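PDB 4CEK: regulator of nonsense transcripts 2 from Homo sapiens, which takes part in nonsense-mediated mRNA decay and contains three MIF4G domains, of which this is the second, an all-helical module. Local coordinates for residues V217-I220 against G221-K225; L166-L169 against P170-R174; R293-T296 against M297-A301. All coordinates share one frame; numbering follows the deposited sequence.

From the N terminus the chain reaches contact 2 first, where the loop after helix 148-159 turns into helix 169-179. Contact 1 follows as the last turns of helix 210-225, and contact 3 comes near the C terminus in helix 292-305. In each the two segments are directly joined, so none closes a loop; the three lie in series, without nesting or crossing. Contacts 1 and 2, with centres 9 Å apart, pack directly: Leu-166, Leu-169 and Pro-170 meet Arg-218, Phe-219 and Glu-222, tying helix 169-179 and the loop before it to helix 210-225. Contact 3 stands off by about 21 Å from contact 1, centre to centre, and helix 247-266 bridges them, touching side chains of both.

Contact 1: V217-I220 against G221-K225; sequences VRFI and GELTK
Ile-220 O receives the hydroxyl of Thr-224 at 2.6 Å from OG1, besides a weak bond from the backbone N of Thr-224. The hydroxyl lies beside the backbone N (chi1 -60°), which swings OG1 back over the preceding turn; it approaches from above the carbonyl plane, and Thr-234 supplies a further partner. A threonine thus keeps its polar atom occupied in a buried place. At the end of the segment, Lys-225 NZ forms a salt bridge with Glu-222 OE2 at 2.7 Å, meeting the carboxylate from above its plane, while Glu-222 OE1 bonds to Tyr-18. Successive i to i+4 backbone bonds run through this C-terminal part of helix 210-225, within the all-helical MIF4G domain; that from Leu-223 N to Phe-219 O is nearly straight at 174°. Gly-221, buried and without a side chain, donates its N-H to Val-217 O. On the apolar flank Leu-223 CD1 comes to 3.8 Å from Phe-219 CD1, meeting the ring obliquely, and both residues also pack on Leu-194 of helix 185-203. Large apolar groups suit this flank because it faces that neighbouring helix. Ile-220 CG2 passes 4.0 Å from Thr-224 OG1.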
loop_
_atom_site.group_PDB
_atom_site.type_symbol
_atom_site.label_atom_id
_atom_site.label_comp_id
_atom_site.label_asym_id
_atom_site.label_seq_id
_atom_site.Cartn_x
_atom_site.Cartn_y
_atom_site.Cartn_z
ATOM N N VAL A 217 -5.092 -1.703 3.749
ATOM C CA VAL A 217 -4.038 -1.965 4.720
ATOM C C VAL A 217 -2.887 -2.704 4.075
ATOM O O VAL A 217 -1.743 -2.404 4.388
ATOM C CB VAL A 217 -4.572 -2.722 5.970
ATOM C CG1 VAL A 217 -3.476 -3.542 6.617
ATOM C CG2 VAL A 217 -5.151 -1.748 6.980
ATOM N N ARG A 218 -3.152 -3.623 3.148
ATOM C CA ARG A 218 -2.047 -4.279 2.410
ATOM C C ARG A 218 -1.220 -3.302 1.559
ATOM O O ARG A 218 0.012 -3.400 1.526
ATOM C CB ARG A 218 -2.551 -5.408 1.501
ATOM C CG ARG A 218 -3.018 -6.651 2.255
ATOM C CD ARG A 218 -3.281 -7.805 1.310
ATOM N NE ARG A 218 -4.431 -8.602 1.740
ATOM C CZ ARG A 218 -4.369 -9.727 2.460
ATOM N NH1 ARG A 218 -3.194 -10.225 2.858
ATOM N NH2 ARG A 218 -5.497 -10.354 2.794
ATOM N N PHE A 219 -1.900 -2.357 0.907
ATOM C CA PHE A 219 -1.234 -1.344 0.066
ATOM C C PHE A 219 -0.331 -0.489 0.940
ATOM O O PHE A 219 0.822 -0.355 0.643
ATOM C CB PHE A 219 -2.271 -0.486 -0.687
ATOM C CG PHE A 219 -1.819 0.014 -2.055
ATOM C CD1 PHE A 219 -0.456 0.046 -2.430
ATOM C CD2 PHE A 219 -2.777 0.448 -2.997
ATOM C CE1 PHE A 219 -0.062 0.502 -3.678
ATOM C CE2 PHE A 219 -2.372 0.930 -4.248
ATOM C CZ PHE A 219 -1.016 0.952 -4.590
ATOM N N ILE A 220 -0.808 -0.051 2.100
ATOM C CA ILE A 220 0.051 0.669 3.036
ATOM C C ILE A 220 1.268 -0.162 3.459
ATOM O O ILE A 220 2.423 0.354 3.613
ATOM C CB ILE A 220 -0.739 1.125 4.286
ATOM C CG1 ILE A 220 -1.750 2.206 3.862
ATOM C CG2 ILE A 220 0.227 1.628 5.333
ATOM C CD1 ILE A 220 -2.806 2.653 4.877
ATOM N N GLY A 221 1.045 -1.467 3.626
ATOM C CA GLY A 221 2.150 -2.346 3.995
ATOM C C GLY A 221 3.214 -2.419 2.937
ATOM O O GLY A 221 4.402 -2.410 3.235
ATOM N N GLU A 222 2.806 -2.560 1.690
ATOM C CA GLU A 222 3.786 -2.666 0.575
ATOM C C GLU A 222 4.602 -1.363 0.427
ATOM O O GLU A 222 5.836 -1.361 0.341
ATOM C CB GLU A 222 3.044 -2.986 -0.722
ATOM C CG GLU A 222 2.590 -4.448 -0.834
ATOM C CD GLU A 222 3.762 -5.410 -0.620
ATOM O OE1 GLU A 222 4.888 -5.109 -1.070
ATOM O OE2 GLU A 222 3.598 -6.447 0.052
ATOM N N LEU A 223 3.895 -0.251 0.528
ATOM C CA LEU A 223 4.495 1.070 0.515
ATOM C C LEU A 223 5.435 1.291 1.679
ATOM O O LEU A 223 6.388 2.044 1.555
ATOM C CB LEU A 223 3.384 2.141 0.466
ATOM C CG LEU A 223 2.761 2.244 -0.943
ATOM C CD1 LEU A 223 1.456 2.982 -0.935
ATOM C CD2 LEU A 223 3.752 2.902 -1.916
ATOM N N THR A 224 5.190 0.628 2.809
ATOM C CA THR A 224 6.040 0.796 3.983
ATOM C C THR A 224 7.356 0.097 3.714
ATOM O O THR A 224 8.456 0.625 4.051
ATOM C CB THR A 224 5.383 0.179 5.246
ATOM O OG1 THR A 224 4.130 0.837 5.494
ATOM C CG2 THR A 224 6.265 0.319 6.484
ATOM N N LYS A 225 7.260 -1.108 3.130
ATOM C CA LYS A 225 8.472 -1.878 2.798
ATOM C C LYS A 225 9.333 -1.111 1.794
ATOM O O LYS A 225 10.525 -1.268 1.795
ATOM C CB LYS A 225 8.148 -3.323 2.306
ATOM C CG LYS A 225 7.755 -4.291 3.447
ATOM C CD LYS A 225 7.330 -5.710 2.994
ATOM C CE LYS A 225 6.127 -5.714 2.067
ATOM N NZ LYS A 225 5.512 -7.074 1.838
#

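Contact 2: L166-L169 against P170-R174; sequences LDLL and PFYAR
Leu-168 and Tyr-172, one turn apart, carry the packing of this helix start. Their side chains run side by side and point the same way: Leu-168 CB stands over the centre of the phenol ring, 4.2 Å from its centroid and 6° off the normal, a CH-pi contact. Farther out, Leu-168 CD1 lies 3.9 Å from Tyr-172 CZ. A leucine suits the place because its branched end follows the ring out to the hydroxyl end, while the flat tyrosine offers a broad face to the aliphatic chain.

A ring also meets a backbone oxygen here. Phe-171 turns back towards the preceding turn, with CG beside the backbone N (chi1 -58°), and its CD2 comes within 3.3 Å of Asp-167 O, which lies oblique to the ring.

The polar contacts are those of a helix beginning. Leu-168 O accepts from Tyr-172 N at 2.9 Å and, weakly, from Phe-171 N; Leu-169 O accepts from Ala-173 N. Proline has no N-H to give, which costs little in a first turn, since the first N-H groups of a helix have no i-4 carbonyl of that helix to bond. The carboxylate of Asp-167 forms a salt bridge with Arg-165.

Around this turn, Leu-169 and Pro-170 pack on helix 210-225, Phe-171 lies against Ile-134 of helix 131-144 and meets the Phe-17 ring nearly at right angles, and Tyr-172 rests on loop residues Leu-125 and Val-161.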
loop_
_atom_site.group_PDB
_atom_site.type_symbol
_atom_site.label_atom_id
_atom_site.label_comp_id
_atom_site.label_asym_id
_atom_site.label_seq_id
_atom_site.Cartn_x
_atom_site.Cartn_y
_atom_site.Cartn_z
ATOM N N LEU A 166 -5.040 -8.472 -5.396
ATOM C CA LEU A 166 -4.037 -8.254 -4.366
ATOM C C LEU A 166 -2.622 -8.457 -4.849
ATOM O O LEU A 166 -1.681 -7.897 -4.257
ATOM C CB LEU A 166 -4.261 -9.218 -3.188
ATOM C CG LEU A 166 -5.516 -9.013 -2.315
ATOM C CD1 LEU A 166 -5.352 -9.788 -0.995
ATOM C CD2 LEU A 166 -5.815 -7.518 -2.108
ATOM N N ASP A 167 -2.458 -9.299 -5.874
ATOM C CA ASP A 167 -1.125 -9.619 -6.437
ATOM C C ASP A 167 -0.408 -8.404 -7.056
ATOM O O ASP A 167 0.822 -8.378 -7.148
ATOM C CB ASP A 167 -1.246 -10.725 -7.499
ATOM C CG ASP A 167 -2.182 -10.339 -8.660
ATOM O OD1 ASP A 167 -3.355 -9.954 -8.408
ATOM O OD2 ASP A 167 -1.749 -10.426 -9.835
ATOM N N LEU A 168 -1.189 -7.410 -7.479
ATOM C CA LEU A 168 -0.648 -6.151 -8.034
ATOM C C LEU A 168 0.008 -5.219 -6.999
ATOM O O LEU A 168 0.974 -4.525 -7.299
ATOM C CB LEU A 168 -1.744 -5.393 -8.765
ATOM C CG LEU A 168 -2.305 -6.085 -10.016
ATOM C CD1 LEU A 168 -3.442 -5.246 -10.604
ATOM C CD2 LEU A 168 -1.197 -6.328 -11.020
ATOM N N LEU A 169 -0.463 -5.250 -5.764
ATOM C CA LEU A 169 0.013 -4.274 -4.773
ATOM C C LEU A 169 1.511 -4.134 -4.678
ATOM O O LEU A 169 2.003 -3.027 -4.520
ATOM C CB LEU A 169 -0.545 -4.599 -3.381
ATOM C CG LEU A 169 -2.068 -4.539 -3.298
ATOM C CD1 LEU A 169 -2.569 -4.864 -1.891
ATOM C CD2 LEU A 169 -2.565 -3.215 -3.813
ATOM N N PRO A 170 2.263 -5.251 -4.690
ATOM C CA PRO A 170 3.720 -5.064 -4.541
ATOM C C PRO A 170 4.348 -4.374 -5.761
ATOM O O PRO A 170 5.364 -3.667 -5.634
ATOM C CB PRO A 170 4.270 -6.506 -4.452
ATOM C CG PRO A 170 3.102 -7.350 -4.092
ATOM C CD PRO A 170 1.866 -6.665 -4.584
ATOM N N PHE A 171 3.773 -4.629 -6.934
ATOM C CA PHE A 171 4.308 -4.063 -8.177
ATOM C C PHE A 171 3.938 -2.565 -8.219
ATOM O O PHE A 171 4.817 -1.684 -8.430
ATOM C CB PHE A 171 3.819 -4.894 -9.376
ATOM C CG PHE A 171 4.226 -6.358 -9.276
ATOM C CD1 PHE A 171 5.569 -6.727 -9.315
ATOM C CD2 PHE A 171 3.269 -7.362 -9.064
ATOM C CE1 PHE A 171 5.957 -8.066 -9.146
ATOM C CE2 PHE A 171 3.648 -8.702 -8.903
ATOM C CZ PHE A 171 4.985 -9.052 -8.953
ATOM N N TYR A 172 2.664 -2.284 -7.938
ATOM C CA TYR A 172 2.209 -0.924 -7.804
ATOM C C TYR A 172 3.023 -0.113 -6.804
ATOM O O TYR A 172 3.393 1.020 -7.090
ATOM C CB TYR A 172 0.742 -0.896 -7.490
ATOM C CG TYR A 172 -0.119 -1.192 -8.692
ATOM C CD1 TYR A 172 0.415 -1.744 -9.875
ATOM C CD2 TYR A 172 -1.476 -0.929 -8.656
ATOM C CE1 TYR A 172 -0.395 -1.997 -10.980
ATOM C CE2 TYR A 172 -2.290 -1.180 -9.740
ATOM C CZ TYR A 172 -1.761 -1.706 -10.905
ATOM O OH TYR A 172 -2.627 -1.938 -11.969
ATOM N N ALA A 173 3.382 -0.697 -5.679
ATOM C CA ALA A 173 4.290 -0.016 -4.769
ATOM C C ALA A 173 5.680 0.195 -5.376
ATOM O O ALA A 173 6.333 1.208 -5.105
ATOM C CB ALA A 173 4.399 -0.758 -3.436
ATOM N N ARG A 174 6.185 -0.785 -6.120
ATOM C CA ARG A 174 7.517 -0.648 -6.746
ATOM C C ARG A 174 7.540 0.525 -7.751
ATOM O O ARG A 174 8.465 1.329 -7.747
ATOM C CB ARG A 174 7.958 -1.937 -7.456
ATOM C CG ARG A 174 9.482 -2.049 -7.578
ATOM C CD ARG A 174 9.905 -3.345 -8.236
ATOM N NE ARG A 174 11.131 -3.209 -9.039
ATOM C CZ ARG A 174 12.382 -3.340 -8.600
ATOM N NH1 ARG A 174 12.641 -3.630 -7.335
ATOM N NH2 ARG A 174 13.399 -3.189 -9.442
#

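Contact 3: R293-T296 against M297-A301; sequences RYVT and MVENA
Met-297 packs into the angle between Arg-293 and Tyr-294 on helix 292-305, running from the buried tyrosine ring out to the exposed arginine. Its SD lies 5.2 Å from the centroid of the Tyr-294 ring, oblique to it, in a Met-aromatic contact. The bend at chi3 (-73°) carries the methyl CE over one face of the Arg-293 guanidinium, towards its rim, 3.8 Å from NH2. An unbranched, flexible thioether suits this place, since it can serve the ring and the guanidinium together and still touch Cys-254 of helix 247-266. Arg-293 NH1 also gives a weak bond to Tyr-294 OH, which is also hydrogen-bonded to Glu-251. In the tightly packed part with Tyr-294, Val-298 is buried against Ile-250 and Met-281, and its CG2 approaches Tyr-294 O at 3.2 Å.

The looser, more solvent-exposed side holds Thr-296 and Asn-300, with Glu-299 partly exposed. A water joins Thr-296 and Glu-299, 2.8 Å from Thr-296 OG1 and donating to Glu-299 OE1 at 2.8 Å. OG1 is bonded to Ala-292 O too, whereas Glu-299 OE2 lies 3.6 Å from Val-295 CG1. Asn-300 runs alongside Thr-296, its ND2 3.9 Å from CG2.

Such chemistry implies an amphipathic helix: Tyr-294, Met-297 and Val-298 pack on helices 247-266 and 268-287, while Thr-296 and Glu-299 share a water and Glu-299 adds a salt bridge to Lys-285 of helix 268-287.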
loop_
_atom_site.group_PDB
_atom_site.type_symbol
_atom_site.label_atom_id
_atom_site.label_comp_id
_atom_site.label_asym_id
_atom_site.label_seq_id
_atom_site.Cartn_x
_atom_site.Cartn_y
_atom_site.Cartn_z
ATOM N N ARG A 293 -11.730 -16.956 17.778
ATOM C CA ARG A 293 -11.249 -16.740 16.411
ATOM C C ARG A 293 -10.213 -15.600 16.335
ATOM O O ARG A 293 -9.261 -15.652 15.565
ATOM C CB ARG A 293 -12.430 -16.501 15.455
ATOM C CG ARG A 293 -11.980 -16.114 14.050
ATOM C CD ARG A 293 -13.074 -16.217 12.980
ATOM N NE ARG A 293 -12.801 -15.279 11.873
ATOM C CZ ARG A 293 -13.205 -14.003 11.824
ATOM N NH1 ARG A 293 -13.936 -13.470 12.809
ATOM N NH2 ARG A 293 -12.872 -13.249 10.779
ATOM N N TYR A 294 -10.388 -14.585 17.162
ATOM C CA TYR A 294 -9.520 -13.426 17.115
ATOM C C TYR A 294 -8.353 -13.616 18.050
ATOM O O TYR A 294 -7.295 -13.024 17.859
ATOM C CB TYR A 294 -10.302 -12.152 17.479
ATOM C CG TYR A 294 -11.293 -11.733 16.425
ATOM C CD1 TYR A 294 -10.918 -10.897 15.397
ATOM C CD2 TYR A 294 -12.592 -12.195 16.440
ATOM C CE1 TYR A 294 -11.807 -10.507 14.414
ATOM C CE2 TYR A 294 -13.492 -11.828 15.452
ATOM C CZ TYR A 294 -13.092 -10.960 14.449
ATOM O OH TYR A 294 -13.976 -10.560 13.463
ATOM N N VAL A 295 -8.523 -14.458 19.065
ATOM C CA VAL A 295 -7.405 -14.809 19.927
ATOM C C VAL A 295 -6.326 -15.502 19.066
ATOM O O VAL A 295 -5.139 -15.157 19.112
ATOM C CB VAL A 295 -7.882 -15.666 21.142
ATOM C CG1 VAL A 295 -6.692 -16.103 22.002
ATOM C CG2 VAL A 295 -8.867 -14.850 21.987
ATOM N N THR A 296 -6.783 -16.409 18.220
ATOM C CA THR A 296 -5.914 -17.199 17.357
ATOM C C THR A 296 -5.283 -16.329 16.239
ATOM O O THR A 296 -4.051 -16.401 15.991
ATOM C CB THR A 296 -6.752 -18.366 16.764
ATOM O OG1 THR A 296 -7.232 -19.198 17.842
ATOM C CG2 THR A 296 -5.974 -19.143 15.766
ATOM N N MET A 297 -6.110 -15.489 15.598
ATOM C CA MET A 297 -5.608 -14.427 14.668
ATOM C C MET A 297 -4.463 -13.578 15.239
ATOM O O MET A 297 -3.394 -13.513 14.662
ATOM C CB MET A 297 -6.748 -13.504 14.238
ATOM C CG MET A 297 -6.581 -12.847 12.865
ATOM S SD MET A 297 -7.996 -11.784 12.447
ATOM C CE MET A 297 -9.259 -13.014 12.084
ATOM N N VAL A 298 -4.652 -12.967 16.393
ATOM C CA VAL A 298 -3.591 -12.187 17.016
ATOM C C VAL A 298 -2.318 -13.034 17.261
ATOM O O VAL A 298 -1.198 -12.603 16.940
ATOM C CB VAL A 298 -4.090 -11.583 18.364
ATOM C CG1 VAL A 298 -2.941 -10.896 19.120
ATOM C CG2 VAL A 298 -5.279 -10.608 18.144
ATOM N N GLU A 299 -2.482 -14.236 17.826
ATOM C CA GLU A 299 -1.344 -15.164 18.018
ATOM C C GLU A 299 -0.568 -15.425 16.737
ATOM O O GLU A 299 0.651 -15.313 16.705
ATOM C CB GLU A 299 -1.835 -16.498 18.608
ATOM C CG GLU A 299 -2.266 -16.324 20.050
ATOM C CD GLU A 299 -3.098 -17.454 20.601
ATOM O OE1 GLU A 299 -3.463 -18.372 19.876
ATOM O OE2 GLU A 299 -3.384 -17.423 21.805
ATOM N N ASN A 300 -1.286 -15.747 15.677
ATOM C CA ASN A 300 -0.640 -16.037 14.410
ATOM C C ASN A 300 0.158 -14.847 13.833
ATOM O O ASN A 300 1.307 -15.030 13.419
ATOM C CB ASN A 300 -1.658 -16.591 13.437
ATOM C CG ASN A 300 -2.075 -18.000 13.799
ATOM O OD1 ASN A 300 -1.445 -18.646 14.668
ATOM N ND2 ASN A 300 -3.154 -18.487 13.169
ATOM N N ALA A 301 -0.400 -13.633 13.918
ATOM C CA ALA A 301 0.324 -12.437 13.484
ATOM C C ALA A 301 1.530 -12.209 14.350
ATOM O O ALA A 301 2.602 -11.852 13.840
ATOM C CB ALA A 301 -0.567 -11.195 13.487
HETATM O O HOH W 1 -5.881 -19.612 20.306
#